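Local coordinates for foldase protein PrsA 2 (Bacillus anthracis, PDB 6VJ4), which catalyses cis-trans isomerisation of peptidyl-prolyl bonds and assists the extracellular folding of secreted proteins, the protective antigen among those that depend on it, at residues E31-Q35 with N81-F85. Numbering follows the deposited sequence.
Sequences EMIAQ and NQIKF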
loop_
_atom_site.group_PDB
_atom_site.type_symbol
_atom_site.label_atom_id
_atom_site.label_comp_id
_atom_site.label_asym_id
_atom_site.label_seq_id
_atom_site.Cartn_x
_atom_site.Cartn_y
_atom_site.Cartn_z
ATOM N N GLU A 31 6.069 -0.629 -7.592
ATOM C CA GLU A 31 6.623 -1.914 -8.100
ATOM C C GLU A 31 7.009 -2.801 -6.918
ATOM O O GLU A 31 6.528 -3.925 -6.796
ATOM C CB GLU A 31 7.822 -1.638 -9.013
ATOM C CG GLU A 31 8.402 -2.880 -9.669
ATOM C CD GLU A 31 9.561 -2.613 -10.616
ATOM O OE1 GLU A 31 10.062 -1.470 -10.634
ATOM O OE2 GLU A 31 9.954 -3.546 -11.345
HETATM N N MSE A 32 7.866 -2.270 -6.040
HETATM C CA MSE A 32 8.339 -2.997 -4.875
HETATM C C MSE A 32 7.162 -3.597 -4.108
HETATM O O MSE A 32 7.137 -4.796 -3.849
HETATM C CB MSE A 32 9.143 -2.060 -3.968
HETATM C CG MSE A 32 9.682 -2.708 -2.713
HETATM SE SE MSE A 32 10.639 -1.384 -1.624
HETATM C CE MSE A 32 12.574 -1.528 -1.960
ATOM N N ILE A 33 6.193 -2.743 -3.754
ATOM C CA ILE A 33 5.027 -3.154 -2.987
ATOM C C ILE A 33 4.201 -4.174 -3.781
ATOM O O ILE A 33 3.960 -5.282 -3.247
ATOM C CB ILE A 33 4.191 -1.922 -2.584
ATOM C CG1 ILE A 33 4.963 -1.037 -1.602
ATOM C CG2 ILE A 33 2.836 -2.343 -2.029
ATOM C CD1 ILE A 33 4.231 0.211 -1.180
ATOM N N ALA A 34 3.781 -3.810 -4.998
ATOM C CA ALA A 34 2.957 -4.703 -5.849
ATOM C C ALA A 34 3.633 -6.072 -5.979
ATOM O O ALA A 34 2.923 -7.097 -5.886
ATOM C CB ALA A 34 2.735 -4.068 -7.200
ATOM N N GLN A 35 4.958 -6.080 -6.163
ATOM C CA GLN A 35 5.727 -7.344 -6.319
ATOM C C GLN A 35 5.798 -8.073 -4.971
ATOM O O GLN A 35 5.721 -9.318 -4.979
ATOM C CB GLN A 35 7.123 -7.068 -6.887
ATOM C CG GLN A 35 7.109 -6.551 -8.323
ATOM C CD GLN A 35 8.480 -6.488 -8.954
ATOM O OE1 GLN A 35 9.492 -6.826 -8.339
ATOM N NE2 GLN A 35 8.521 -6.060 -10.204
ATOM N N ASN A 81 14.918 -10.310 -9.213
ATOM C CA ASN A 81 13.650 -9.864 -8.574
ATOM C C ASN A 81 12.532 -9.804 -9.619
ATOM O O ASN A 81 11.378 -10.064 -9.234
ATOM C CB ASN A 81 13.786 -8.520 -7.853
ATOM C CG ASN A 81 14.454 -8.640 -6.501
ATOM O OD1 ASN A 81 14.620 -9.741 -5.979
ATOM N ND2 ASN A 81 14.817 -7.511 -5.913
ATOM N N GLN A 82 12.857 -9.489 -10.879
ATOM C CA GLN A 82 11.809 -9.411 -11.938
ATOM C C GLN A 82 11.386 -10.837 -12.322
ATOM O O GLN A 82 10.194 -11.037 -12.634
ATOM C CB GLN A 82 12.285 -8.637 -13.173
ATOM C CG GLN A 82 12.782 -7.218 -12.898
ATOM C CD GLN A 82 11.801 -6.318 -12.185
ATOM O OE1 GLN A 82 10.991 -6.753 -11.370
ATOM N NE2 GLN A 82 11.899 -5.027 -12.459
ATOM N N ILE A 83 12.338 -11.777 -12.315
ATOM C CA ILE A 83 12.042 -13.208 -12.622
ATOM C C ILE A 83 11.218 -13.791 -11.466
ATOM O O ILE A 83 10.221 -14.491 -11.743
ATOM C CB ILE A 83 13.337 -14.003 -12.887
ATOM C CG1 ILE A 83 13.930 -13.640 -14.251
ATOM C CG2 ILE A 83 13.095 -15.501 -12.763
ATOM C CD1 ILE A 83 15.018 -14.574 -14.733
ATOM N N LYS A 84 11.611 -13.499 -10.223
ATOM C CA LYS A 84 10.848 -13.969 -9.039
ATOM C C LYS A 84 9.397 -13.493 -9.189
ATOM O O LYS A 84 8.480 -14.310 -8.961
ATOM C CB LYS A 84 11.522 -13.462 -7.759
ATOM C CG LYS A 84 10.847 -13.839 -6.445
ATOM C CD LYS A 84 11.623 -13.349 -5.229
ATOM C CE LYS A 84 10.882 -13.516 -3.919
ATOM N NZ LYS A 84 10.574 -14.938 -3.629
ATOM N N PHE A 85 9.198 -12.242 -9.617
ATOM C CA PHE A 85 7.830 -11.687 -9.795
ATOM C C PHE A 85 7.092 -12.437 -10.914
ATOM O O PHE A 85 5.926 -12.849 -10.695
ATOM C CB PHE A 85 7.883 -10.187 -10.090
ATOM C CG PHE A 85 6.536 -9.576 -10.385
ATOM C CD1 PHE A 85 5.629 -9.334 -9.363
ATOM C CD2 PHE A 85 6.166 -9.262 -11.684
ATOM C CE1 PHE A 85 4.387 -8.780 -9.635
ATOM C CE2 PHE A 85 4.925 -8.705 -11.953
ATOM C CZ PHE A 85 4.038 -8.467 -10.930
#
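Both ends of the Gln82 carboxamide are engaged by residues one turn apart on helix 28-41. Its NE2 donates to OE2 of Glu31 at 2.7 Å, a nearly straight bond (N-H...O 164°) that lies in the amide plane of Gln82 and meets the carboxylate oxygen almost along the C-O axis. Its OE1 accepts from Gln35 NE2 at 2.8 Å, the donor sitting in the carbonyl plane on a lone pair although the two amide planes are 65° apart. Gln82 reaches both partners because its chain bends at chi2, whereas Glu31 and Gln35 are extended and cross it at about right angles.

Gln35 also packs against Phe85. Its CG lies 3.3 Å from Phe85 CD1, and its amide, with NE2 over one face of the ring, is turned only 20° from the ring plane. The CG of Phe85 stands anti to the backbone N, which brings the ring against Gln35 CG, the two side chains crossing at about a right angle; here the CA atoms of Gln35 and Phe85 come within 5.9 Å. Ile38 of helix 28-41 touches Phe85, and Leu73 touches Gln82.

The segment axes come no nearer than 11.2 Å, a separation bridged by long polar side chains and the Phe85 ring. The contact joins helices 28-41 and 76-95 near the surface, in the helical part of the chain apart from the four-stranded sheet. With one donor and one acceptor of Gln82 each satisfied by helix 28-41, a single orientation of its amide is favoured, and the carboxylate charge probably strengthens the N-H bond to Glu31.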